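Local coordinates for protein putative hydrolase (Bacteroides ovatus, PDB 4HBS) that is of unknown function but is a putative hydrolase with a five-bladed beta-propeller fold, possibly acting on glycosidic bonds, as many relatives in its clan do, at residues Y237-A249 with E284-P298. Sequence-based numbering, arbitrary orientation.
Sequences YLYTTSNYKVAVA and ENSTIIPLESACSMP
Val-246 and Ile-288 join the beta hairpin 237-249, closed by a type I' turn from Ser-242 to Lys-245, to the largely irregular chain 284-298, which starts at the end of helix 280-285 and runs alongside the turn and the strands behind it. Ile-288 N donates to Val-246 O (2.7 Å), almost in line with the carbonyl. Further toward the tip, Cys-295 N reaches Tyr-244 O in a weak bond. Val-246, beta-branched and compact, suits the buried middle: CG1, anti to the backbone N (chi1 -177°), reaches the flat apolar ring of Pro-298 (CG, 3.7 Å) and Ile-288, while CG2 meets Ile-289 CD1 and Cys-295 SG. Ile-288 is long enough to extend CD1 to the edge of the Tyr-239 ring, whose hydroxyl is bound to Pro-328 O. At the turn, the extended chain of Glu-284 brings OE2 to Ser-242 OG, which donates to it (2.9 Å) on the anti side, out of the carboxylate plane. Lys-245 lays its CD against Glu-284 CB but bends NZ back to Asn-243 O (2.8 Å). An alanine here in place of Glu-284 would probably leave Ser-242 OG without this acceptor and Lys-245 NZ without the nearby negative charge. The arrangement is an inter-blade connection of the beta-propeller: the chain packs across the hairpin's sheet before entering strand 298-303 of the next.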
loop_
_atom_site.group_PDB
_atom_site.type_symbol
_atom_site.label_atom_id
_atom_site.label_comp_id
_atom_site.label_asym_id
_atom_site.label_seq_id
_atom_site.Cartn_x
_atom_site.Cartn_y
_atom_site.Cartn_z
ATOM N N TYR A 237 0.873 13.349 -9.602
ATOM C CA TYR A 237 -0.537 13.002 -9.753
ATOM C C TYR A 237 -0.967 12.253 -8.509
ATOM O O TYR A 237 -0.207 11.436 -8.004
ATOM C CB TYR A 237 -0.781 12.222 -11.045
ATOM C CG TYR A 237 -0.693 13.153 -12.233
ATOM C CD1 TYR A 237 0.540 13.511 -12.768
ATOM C CD2 TYR A 237 -1.817 13.830 -12.696
ATOM C CE1 TYR A 237 0.646 14.471 -13.772
ATOM C CE2 TYR A 237 -1.725 14.783 -13.705
ATOM C CZ TYR A 237 -0.488 15.112 -14.232
ATOM O OH TYR A 237 -0.404 16.021 -15.258
ATOM N N LEU A 238 -2.133 12.633 -7.957
ATOM C CA LEU A 238 -2.711 12.116 -6.715
ATOM C C LEU A 238 -4.053 11.470 -7.038
ATOM O O LEU A 238 -4.928 12.163 -7.553
ATOM C CB LEU A 238 -2.905 13.289 -5.733
ATOM C CG LEU A 238 -1.777 14.306 -5.646
ATOM C CD1 LEU A 238 -2.310 15.638 -5.218
ATOM C CD2 LEU A 238 -0.704 13.827 -4.727
ATOM N N TYR A 239 -4.215 10.162 -6.795
ATOM C CA TYR A 239 -5.457 9.459 -7.129
ATOM C C TYR A 239 -6.256 9.085 -5.902
ATOM O O TYR A 239 -5.730 9.036 -4.786
ATOM C CB TYR A 239 -5.170 8.160 -7.916
ATOM C CG TYR A 239 -4.314 8.376 -9.127
ATOM C CD1 TYR A 239 -2.929 8.457 -9.018
ATOM C CD2 TYR A 239 -4.883 8.591 -10.373
ATOM C CE1 TYR A 239 -2.133 8.746 -10.123
ATOM C CE2 TYR A 239 -4.097 8.872 -11.488
ATOM C CZ TYR A 239 -2.716 8.947 -11.359
ATOM O OH TYR A 239 -1.911 9.241 -12.432
ATOM N N THR A 240 -7.529 8.754 -6.132
ATOM C CA THR A 240 -8.443 8.274 -5.100
ATOM C C THR A 240 -9.606 7.595 -5.761
ATOM O O THR A 240 -9.779 7.725 -6.977
ATOM C CB THR A 240 -8.928 9.420 -4.168
ATOM O OG1 THR A 240 -9.444 8.847 -2.947
ATOM C CG2 THR A 240 -9.964 10.355 -4.839
ATOM N N THR A 241 -10.396 6.866 -4.966
ATOM C CA THR A 241 -11.626 6.252 -5.419
ATOM C C THR A 241 -12.724 6.596 -4.455
ATOM O O THR A 241 -12.469 6.887 -3.286
ATOM C CB THR A 241 -11.516 4.728 -5.601
ATOM O OG1 THR A 241 -10.950 4.125 -4.438
ATOM C CG2 THR A 241 -10.733 4.346 -6.838
ATOM N N SER A 242 -13.946 6.617 -4.975
ATOM C CA SER A 242 -15.184 6.842 -4.234
ATOM C C SER A 242 -16.240 5.978 -4.918
ATOM O O SER A 242 -16.525 6.224 -6.085
ATOM C CB SER A 242 -15.554 8.325 -4.241
ATOM O OG SER A 242 -16.600 8.605 -3.322
ATOM N N ASN A 243 -16.735 4.913 -4.252
ATOM C CA ASN A 243 -17.693 3.959 -4.853
ATOM C C ASN A 243 -17.119 3.369 -6.157
ATOM O O ASN A 243 -17.784 3.340 -7.199
ATOM C CB ASN A 243 -19.075 4.586 -5.080
ATOM C CG ASN A 243 -19.871 4.662 -3.824
ATOM O OD1 ASN A 243 -20.765 3.839 -3.591
ATOM N ND2 ASN A 243 -19.551 5.630 -2.971
ATOM N N TYR A 244 -15.844 2.935 -6.074
ATOM C CA TYR A 244 -15.073 2.305 -7.143
ATOM C C TYR A 244 -14.928 3.170 -8.429
ATOM O O TYR A 244 -14.658 2.624 -9.498
ATOM C CB TYR A 244 -15.658 0.932 -7.468
ATOM C CG TYR A 244 -15.747 0.036 -6.256
ATOM C CD1 TYR A 244 -14.626 -0.624 -5.770
ATOM C CD2 TYR A 244 -16.942 -0.105 -5.556
ATOM C CE1 TYR A 244 -14.693 -1.428 -4.629
ATOM C CE2 TYR A 244 -17.025 -0.911 -4.420
ATOM C CZ TYR A 244 -15.888 -1.541 -3.935
ATOM O OH TYR A 244 -15.960 -2.371 -2.829
ATOM N N LYS A 245 -15.027 4.513 -8.302
ATOM C CA LYS A 245 -14.824 5.459 -9.408
ATOM C C LYS A 245 -13.517 6.131 -9.122
ATOM O O LYS A 245 -13.339 6.582 -7.997
ATOM C CB LYS A 245 -15.978 6.459 -9.508
ATOM C CG LYS A 245 -17.187 5.853 -10.203
ATOM C CD LYS A 245 -18.516 6.388 -9.704
ATOM C CE LYS A 245 -19.643 5.415 -9.953
ATOM N NZ LYS A 245 -19.745 4.383 -8.876
ATOM N N VAL A 246 -12.572 6.150 -10.094
ATOM C CA VAL A 246 -11.219 6.693 -9.894
ATOM C C VAL A 246 -11.153 8.149 -10.295
ATOM O O VAL A 246 -11.320 8.449 -11.470
ATOM C CB VAL A 246 -10.159 5.889 -10.682
ATOM C CG1 VAL A 246 -8.755 6.419 -10.408
ATOM C CG2 VAL A 246 -10.245 4.402 -10.373
ATOM N N ALA A 247 -10.869 9.050 -9.336
ATOM C CA ALA A 247 -10.708 10.490 -9.587
ATOM C C ALA A 247 -9.233 10.861 -9.409
ATOM O O ALA A 247 -8.509 10.153 -8.717
ATOM C CB ALA A 247 -11.584 11.284 -8.634
ATOM N N VAL A 248 -8.793 11.953 -10.022
ATOM C CA VAL A 248 -7.390 12.379 -9.953
ATOM C C VAL A 248 -7.249 13.898 -9.651
ATOM O O VAL A 248 -8.079 14.718 -10.065
ATOM C CB VAL A 248 -6.647 12.002 -11.268
ATOM C CG1 VAL A 248 -7.226 12.740 -12.475
ATOM C CG2 VAL A 248 -5.140 12.244 -11.160
ATOM N N ALA A 249 -6.176 14.232 -8.916
ATOM C CA ALA A 249 -5.751 15.593 -8.589
ATOM C C ALA A 249 -4.260 15.674 -8.851
ATOM O O ALA A 249 -3.655 14.633 -9.115
ATOM C CB ALA A 249 -6.057 15.916 -7.138
ATOM N N GLU A 284 -17.109 11.620 -8.323
ATOM C CA GLU A 284 -17.592 10.358 -8.907
ATOM C C GLU A 284 -18.035 10.534 -10.382
ATOM O O GLU A 284 -17.832 9.617 -11.189
ATOM C CB GLU A 284 -18.732 9.781 -8.064
ATOM C CG GLU A 284 -18.236 9.245 -6.737
ATOM C CD GLU A 284 -19.280 8.559 -5.881
ATOM O OE1 GLU A 284 -20.159 7.868 -6.447
ATOM O OE2 GLU A 284 -19.173 8.649 -4.636
ATOM N N ASN A 285 -18.591 11.716 -10.747
ATOM C CA ASN A 285 -18.964 12.010 -12.150
ATOM C C ASN A 285 -17.707 12.178 -13.030
ATOM O O ASN A 285 -17.797 12.051 -14.250
ATOM C CB ASN A 285 -19.822 13.296 -12.256
ATOM C CG ASN A 285 -21.145 13.232 -11.532
ATOM O OD1 ASN A 285 -21.793 12.179 -11.463
ATOM N ND2 ASN A 285 -21.594 14.365 -10.995
ATOM N N SER A 286 -16.545 12.484 -12.393
ATOM C CA SER A 286 -15.238 12.702 -13.022
ATOM C C SER A 286 -14.339 11.445 -12.989
ATOM O O SER A 286 -13.116 11.575 -12.864
ATOM C CB SER A 286 -14.525 13.839 -12.293
ATOM O OG SER A 286 -15.439 14.874 -11.984
ATOM N N THR A 287 -14.932 10.234 -13.062
ATOM C CA THR A 287 -14.156 8.986 -13.063
ATOM C C THR A 287 -13.184 8.973 -14.269
ATOM O O THR A 287 -13.593 9.355 -15.370
ATOM C CB THR A 287 -15.084 7.750 -13.058
ATOM O OG1 THR A 287 -14.278 6.588 -12.883
ATOM C CG2 THR A 287 -15.913 7.598 -14.335
ATOM N N ILE A 288 -11.901 8.584 -14.058
ATOM C CA ILE A 288 -10.920 8.547 -15.148
ATOM C C ILE A 288 -10.757 7.119 -15.725
ATOM O O ILE A 288 -9.952 6.944 -16.624
ATOM C CB ILE A 288 -9.554 9.203 -14.772
ATOM C CG1 ILE A 288 -8.766 8.424 -13.699
ATOM C CG2 ILE A 288 -9.777 10.658 -14.346
ATOM C CD1 ILE A 288 -7.338 8.770 -13.657
ATOM N N ILE A 289 -11.561 6.139 -15.269
ATOM C CA ILE A 289 -11.597 4.759 -15.805
ATOM C C ILE A 289 -12.944 4.636 -16.539
ATOM O O ILE A 289 -13.753 5.564 -16.424
ATOM C CB ILE A 289 -11.413 3.693 -14.679
ATOM C CG1 ILE A 289 -12.419 3.882 -13.514
ATOM C CG2 ILE A 289 -10.007 3.744 -14.167
ATOM C CD1 ILE A 289 -12.575 2.708 -12.633
ATOM N N PRO A 290 -13.265 3.550 -17.277
ATOM C CA PRO A 290 -14.587 3.494 -17.942
ATOM C C PRO A 290 -15.747 3.478 -16.936
ATOM O O PRO A 290 -15.560 3.125 -15.763
ATOM C CB PRO A 290 -14.523 2.207 -18.764
ATOM C CG PRO A 290 -13.069 1.878 -18.864
ATOM C CD PRO A 290 -12.466 2.350 -17.584
ATOM N N LEU A 291 -16.950 3.868 -17.394
ATOM C CA LEU A 291 -18.151 3.935 -16.528
ATOM C C LEU A 291 -18.695 2.525 -16.206
ATOM O O LEU A 291 -19.416 2.329 -15.219
ATOM C CB LEU A 291 -19.254 4.792 -17.190
ATOM C CG LEU A 291 -19.082 6.315 -17.074
ATOM C CD1 LEU A 291 -17.774 6.794 -17.718
ATOM C CD2 LEU A 291 -20.267 7.042 -17.698
ATOM N N GLU A 292 -18.282 1.550 -17.021
ATOM C CA GLU A 292 -18.655 0.138 -16.932
ATOM C C GLU A 292 -17.574 -0.658 -16.133
ATOM O O GLU A 292 -17.674 -1.885 -16.017
ATOM C CB GLU A 292 -18.873 -0.462 -18.364
ATOM C CG GLU A 292 -18.020 0.165 -19.472
ATOM C CD GLU A 292 -17.950 -0.571 -20.792
ATOM O OE1 GLU A 292 -18.738 -1.523 -21.002
ATOM O OE2 GLU A 292 -17.099 -0.180 -21.625
ATOM N N SER A 293 -16.565 0.051 -15.563
ATOM C CA SER A 293 -15.491 -0.541 -14.781
ATOM C C SER A 293 -15.517 -0.020 -13.389
ATOM O O SER A 293 -15.978 1.093 -13.135
ATOM C CB SER A 293 -14.141 -0.216 -15.397
ATOM O OG SER A 293 -14.003 -0.833 -16.666
ATOM N N ALA A 294 -14.979 -0.815 -12.486
ATOM C CA ALA A 294 -14.884 -0.506 -11.070
ATOM C C ALA A 294 -13.574 -1.029 -10.571
ATOM O O ALA A 294 -13.136 -2.084 -11.030
ATOM C CB ALA A 294 -16.028 -1.158 -10.331
ATOM N N CYS A 295 -12.894 -0.281 -9.719
ATOM C CA CYS A 295 -11.626 -0.741 -9.170
ATOM C C CYS A 295 -11.291 0.034 -7.893
ATOM O O CYS A 295 -11.835 1.118 -7.675
ATOM C CB CYS A 295 -10.510 -0.640 -10.218
ATOM S SG CYS A 295 -9.254 0.620 -9.875
ATOM N N SER A 296 -10.407 -0.526 -7.054
ATOM C CA SER A 296 -9.974 0.111 -5.808
ATOM C C SER A 296 -8.444 0.130 -5.719
ATOM O O SER A 296 -7.777 -0.753 -6.264
ATOM C CB SER A 296 -10.564 -0.610 -4.603
ATOM O OG SER A 296 -10.051 -1.926 -4.500
HETATM N N MSE A 297 -7.900 1.131 -5.007
HETATM C CA MSE A 297 -6.463 1.332 -4.838
HETATM C C MSE A 297 -5.760 1.333 -6.207
HETATM O O MSE A 297 -4.932 0.467 -6.478
HETATM C CB MSE A 297 -5.847 0.271 -3.872
HETATM C CG MSE A 297 -5.934 0.662 -2.412
HETATM SE SE MSE A 297 -5.072 2.358 -2.044
HETATM C CE MSE A 297 -5.943 2.815 -0.364
ATOM N N PRO A 298 -6.123 2.269 -7.105
ATOM C CA PRO A 298 -5.492 2.292 -8.433
ATOM C C PRO A 298 -4.057 2.777 -8.351
ATOM O O PRO A 298 -3.810 3.816 -7.750
ATOM C CB PRO A 298 -6.368 3.274 -9.203
ATOM C CG PRO A 298 -6.854 4.206 -8.181
ATOM C CD PRO A 298 -7.095 3.367 -6.960
#